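Local structure of extracellular protein 11-1 (Passalora fulva, 6ZUS) at residues A[9-14]-A[80-85]. The protein is a zinc-binding fungal avirulence effector, probably of a structurally conserved family that interacts epistatically with plant resistance proteins. Sequence-based numbering, arbitrary orientation.
Sequences VALKWV and ATAWRV
Val9, Leu11, Ala82 and Val85 form the apolar centre of this strand pair. The CB of Ala82 meets CD1 of Leu11 at 3.9 Å. The CB of Val9, its partner on the neighbouring strand, lies 4.4 Å from the CB of Ala82. The CG2 of Val9 faces CG2 of Val85 at 3.9 Å, and these two side chains cross at about a right angle. In Val9 CG1 stands anti to the backbone N (chi1 -180°), which leaves CG2 beside that N as the branch that touches Val85. The chain turns a corner at Trp83. This brings Val85 back against the face that carries Val9, Leu11, Ala80 and Ala82.

The side chains of Ala10 and Thr81 point to the other face; the two residues form a non-hydrogen-bonded antiparallel pair, with their CA atoms 4.5 Å apart. The CG2 of Thr81 sits over one face of the Trp83 ring, offset toward the rim.

Two hydrogen-bonded pairs flank Ala10 and Thr81. Val9 N bonds to Ala82 O, and Ala82 N returns a 2.8 Å bond to Val9 O. That oxygen also receives a CA-H...O contact from Thr81 CA. Leu11 N donates to Ala80 O at 2.8 Å. The bond from Ala80 N to Leu11 O is longer, at 3.1 Å.

Beyond the corner, Arg84 forms a salt bridge with Asp51 and a hydrogen bond to the backbone O of His139, a zinc ligand. The contact joins the two central strands of a four-stranded antiparallel sheet. Strand 127-138 pairs with the far edge of strand 6-20, where Ala10 bonds to Phe132. Helix 101-109 covers the apolar face, with Thr105 on Leu11 and Tyr104 on both Ala82 and Val85.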
ATOM      1  N   VAL A   9      -8.507  -1.379   5.568  1.00 22.89           N
ATOM      2  CA  VAL A   9      -7.924  -1.034   4.240  1.00 20.17           C
ATOM      3  C   VAL A   9      -6.720  -1.961   4.005  1.00 20.82           C
ATOM      4  O   VAL A   9      -5.790  -1.968   4.842  1.00 20.21           O
ATOM      5  CB  VAL A   9      -7.545   0.455   4.115  1.00 23.23           C
ATOM      6  CG1 VAL A   9      -6.969   0.730   2.731  1.00 22.71           C
ATOM      7  CG2 VAL A   9      -8.727   1.382   4.386  1.00 22.02           C
ATOM      8  N   ALA A  10      -6.772  -2.761   2.924  1.00 20.00           N
ATOM      9  CA  ALA A  10      -5.664  -3.585   2.403  1.00 20.87           C
ATOM     10  C   ALA A  10      -4.740  -2.641   1.616  1.00 19.31           C
ATOM     11  O   ALA A  10      -5.186  -2.104   0.617  1.00 20.24           O
ATOM     12  CB  ALA A  10      -6.175  -4.704   1.538  1.00 21.11           C
ATOM     13  N   LEU A  11      -3.522  -2.443   2.092  1.00 19.85           N
ATOM     14  CA  LEU A  11      -2.513  -1.491   1.512  1.00 18.64           C
ATOM     15  C   LEU A  11      -1.364  -2.293   0.910  1.00 17.68           C
ATOM     16  O   LEU A  11      -0.956  -3.356   1.479  1.00 16.99           O
ATOM     17  CB  LEU A  11      -1.980  -0.570   2.606  1.00 18.74           C
ATOM     18  CG  LEU A  11      -3.013   0.350   3.266  1.00 18.20           C
ATOM     19  CD1 LEU A  11      -2.505   0.839   4.590  1.00 20.88           C
ATOM     20  CD2 LEU A  11      -3.350   1.516   2.373  1.00 20.77           C
ATOM     21  N   LYS A  12      -0.801  -1.763  -0.152  1.00 17.60           N
ATOM     22  CA  LYS A  12       0.383  -2.395  -0.782  1.00 18.00           C
ATOM     23  C   LYS A  12       1.254  -1.323  -1.437  1.00 15.75           C
ATOM     24  O   LYS A  12       0.720  -0.440  -2.159  1.00 18.02           O
ATOM     25  CB  LYS A  12      -0.046  -3.494  -1.753  1.00 18.59           C
ATOM     26  CG  LYS A  12       1.115  -4.213  -2.389  1.00 22.89           C
ATOM     27  CD  LYS A  12       0.733  -5.521  -2.975  1.00 29.10           C
ATOM     28  CE  LYS A  12       0.192  -5.446  -4.360  1.00 34.31           C
ATOM     29  NZ  LYS A  12       0.481  -6.721  -5.079  1.00 43.10           N
ATOM     30  N   TRP A  13       2.515  -1.376  -1.061  1.00 16.47           N
ATOM     31  CA  TRP A  13       3.618  -0.524  -1.565  1.00 16.57           C
ATOM     32  C   TRP A  13       4.327  -1.315  -2.654  1.00 16.98           C
ATOM     33  O   TRP A  13       4.674  -2.504  -2.433  1.00 17.66           O
ATOM     34  CB  TRP A  13       4.541  -0.195  -0.421  1.00 17.78           C
ATOM     35  CG  TRP A  13       5.653   0.715  -0.788  1.00 19.40           C
ATOM     36  CD1 TRP A  13       5.711   2.063  -0.571  1.00 21.15           C
ATOM     37  CD2 TRP A  13       6.922   0.321  -1.343  1.00 18.72           C
ATOM     38  NE1 TRP A  13       6.925   2.536  -0.963  1.00 21.35           N
ATOM     39  CE2 TRP A  13       7.687   1.509  -1.468  1.00 20.62           C
ATOM     40  CE3 TRP A  13       7.497  -0.895  -1.736  1.00 19.78           C
ATOM     41  CZ2 TRP A  13       8.983   1.507  -1.970  1.00 19.46           C
ATOM     42  CZ3 TRP A  13       8.780  -0.895  -2.259  1.00 18.80           C
ATOM     43  CH2 TRP A  13       9.497   0.292  -2.372  1.00 20.28           C
ATOM     44  N   VAL A  14       4.529  -0.723  -3.818  1.00 16.41           N
ATOM     45  CA  VAL A  14       5.063  -1.464  -4.990  1.00 17.74           C
ATOM     46  C   VAL A  14       6.232  -0.701  -5.612  1.00 18.55           C
ATOM     47  O   VAL A  14       6.097   0.511  -5.836  1.00 16.00           O
ATOM     48  CB  VAL A  14       3.971  -1.769  -6.038  1.00 18.30           C
ATOM     49  CG1 VAL A  14       4.540  -2.663  -7.134  1.00 17.48           C
ATOM     50  CG2 VAL A  14       2.704  -2.388  -5.435  1.00 19.34           C
ATOM     51  N   ALA A  80       0.072  -4.884   3.915  1.00 20.74           N
ATOM     52  CA  ALA A  80      -0.459  -4.985   5.280  1.00 20.45           C
ATOM     53  C   ALA A  80      -1.854  -4.359   5.280  1.00 22.07           C
ATOM     54  O   ALA A  80      -2.212  -3.575   4.353  1.00 21.66           O
ATOM     55  CB  ALA A  80       0.500  -4.318   6.247  1.00 21.01           C
ATOM     56  N   THR A  81      -2.616  -4.677   6.321  1.00 22.93           N
ATOM     57  CA  THR A  81      -3.986  -4.158   6.508  1.00 21.73           C
ATOM     58  C   THR A  81      -3.948  -3.085   7.587  1.00 20.77           C
ATOM     59  O   THR A  81      -3.392  -3.345   8.677  1.00 20.90           O
ATOM     60  CB  THR A  81      -4.957  -5.275   6.888  1.00 23.96           C
ATOM     61  OG1 THR A  81      -4.982  -6.176   5.767  1.00 26.82           O
ATOM     62  CG2 THR A  81      -6.330  -4.723   7.200  1.00 23.19           C
ATOM     63  N   ALA A  82      -4.476  -1.915   7.267  1.00 20.85           N
ATOM     64  CA  ALA A  82      -4.847  -0.909   8.286  1.00 21.33           C
ATOM     65  C   ALA A  82      -6.184  -1.375   8.883  1.00 18.95           C
ATOM     66  O   ALA A  82      -7.199  -1.328   8.204  1.00 18.46           O
ATOM     67  CB  ALA A  82      -4.914   0.486   7.676  1.00 22.05           C
ATOM     68  N   TRP A  83      -6.158  -1.826  10.135  1.00 20.27           N
ATOM     69  CA  TRP A  83      -7.348  -2.453  10.770  1.00 22.51           C
ATOM     70  C   TRP A  83      -8.541  -1.496  10.867  1.00 21.19           C
ATOM     71  O   TRP A  83      -9.708  -1.961  10.624  1.00 21.69           O
ATOM     72  CB  TRP A  83      -6.968  -3.015  12.132  1.00 22.05           C
ATOM     73  CG  TRP A  83      -6.048  -4.184  12.055  1.00 22.56           C
ATOM     74  CD1 TRP A  83      -4.858  -4.315  12.685  1.00 22.86           C
ATOM     75  CD2 TRP A  83      -6.318  -5.430  11.391  1.00 25.02           C
ATOM     76  NE1 TRP A  83      -4.348  -5.558  12.429  1.00 27.13           N
ATOM     77  CE2 TRP A  83      -5.214  -6.259  11.642  1.00 25.58           C
ATOM     78  CE3 TRP A  83      -7.397  -5.920  10.628  1.00 28.92           C
ATOM     79  CZ2 TRP A  83      -5.131  -7.550  11.121  1.00 29.18           C
ATOM     80  CZ3 TRP A  83      -7.314  -7.192  10.103  1.00 32.24           C
ATOM     81  CH2 TRP A  83      -6.194  -7.993  10.365  1.00 29.25           C
ATOM     82  N   ARG A  84      -8.295  -0.222  11.174  1.00 19.29           N
ATOM     83  CA  ARG A  84      -9.401   0.728  11.486  1.00 20.60           C
ATOM     84  C   ARG A  84      -9.065   2.115  10.937  1.00 21.14           C
ATOM     85  O   ARG A  84      -8.082   2.731  11.410  1.00 20.11           O
ATOM     86  CB  ARG A  84      -9.631   0.774  13.000  1.00 21.79           C
ATOM     87  CG  ARG A  84      -9.908  -0.570  13.641  1.00 21.27           C
ATOM     88  CD  ARG A  84     -10.063  -0.386  15.120  1.00 22.99           C
ATOM     89  NE  ARG A  84      -9.994  -1.684  15.764  1.00 23.75           N
ATOM     90  CZ  ARG A  84     -10.948  -2.604  15.731  1.00 25.91           C
ATOM     91  NH1 ARG A  84     -12.101  -2.374  15.114  1.00 26.39           N
ATOM     92  NH2 ARG A  84     -10.747  -3.748  16.376  1.00 28.52           N
ATOM     93  N   VAL A  85      -9.817   2.522   9.921  1.00 21.34           N
ATOM     94  CA  VAL A  85      -9.632   3.802   9.197  1.00 21.85           C
ATOM     95  C   VAL A  85     -10.996   4.512   9.151  1.00 23.64           C
ATOM     96  O   VAL A  85     -12.010   3.861   8.894  1.00 21.02           O
ATOM     97  CB  VAL A  85      -9.021   3.577   7.802  1.00 20.47           C
ATOM     98  CG1 VAL A  85      -8.852   4.919   7.098  1.00 21.77           C
ATOM     99  CG2 VAL A  85      -7.728   2.774   7.886  1.00 19.87           C
TER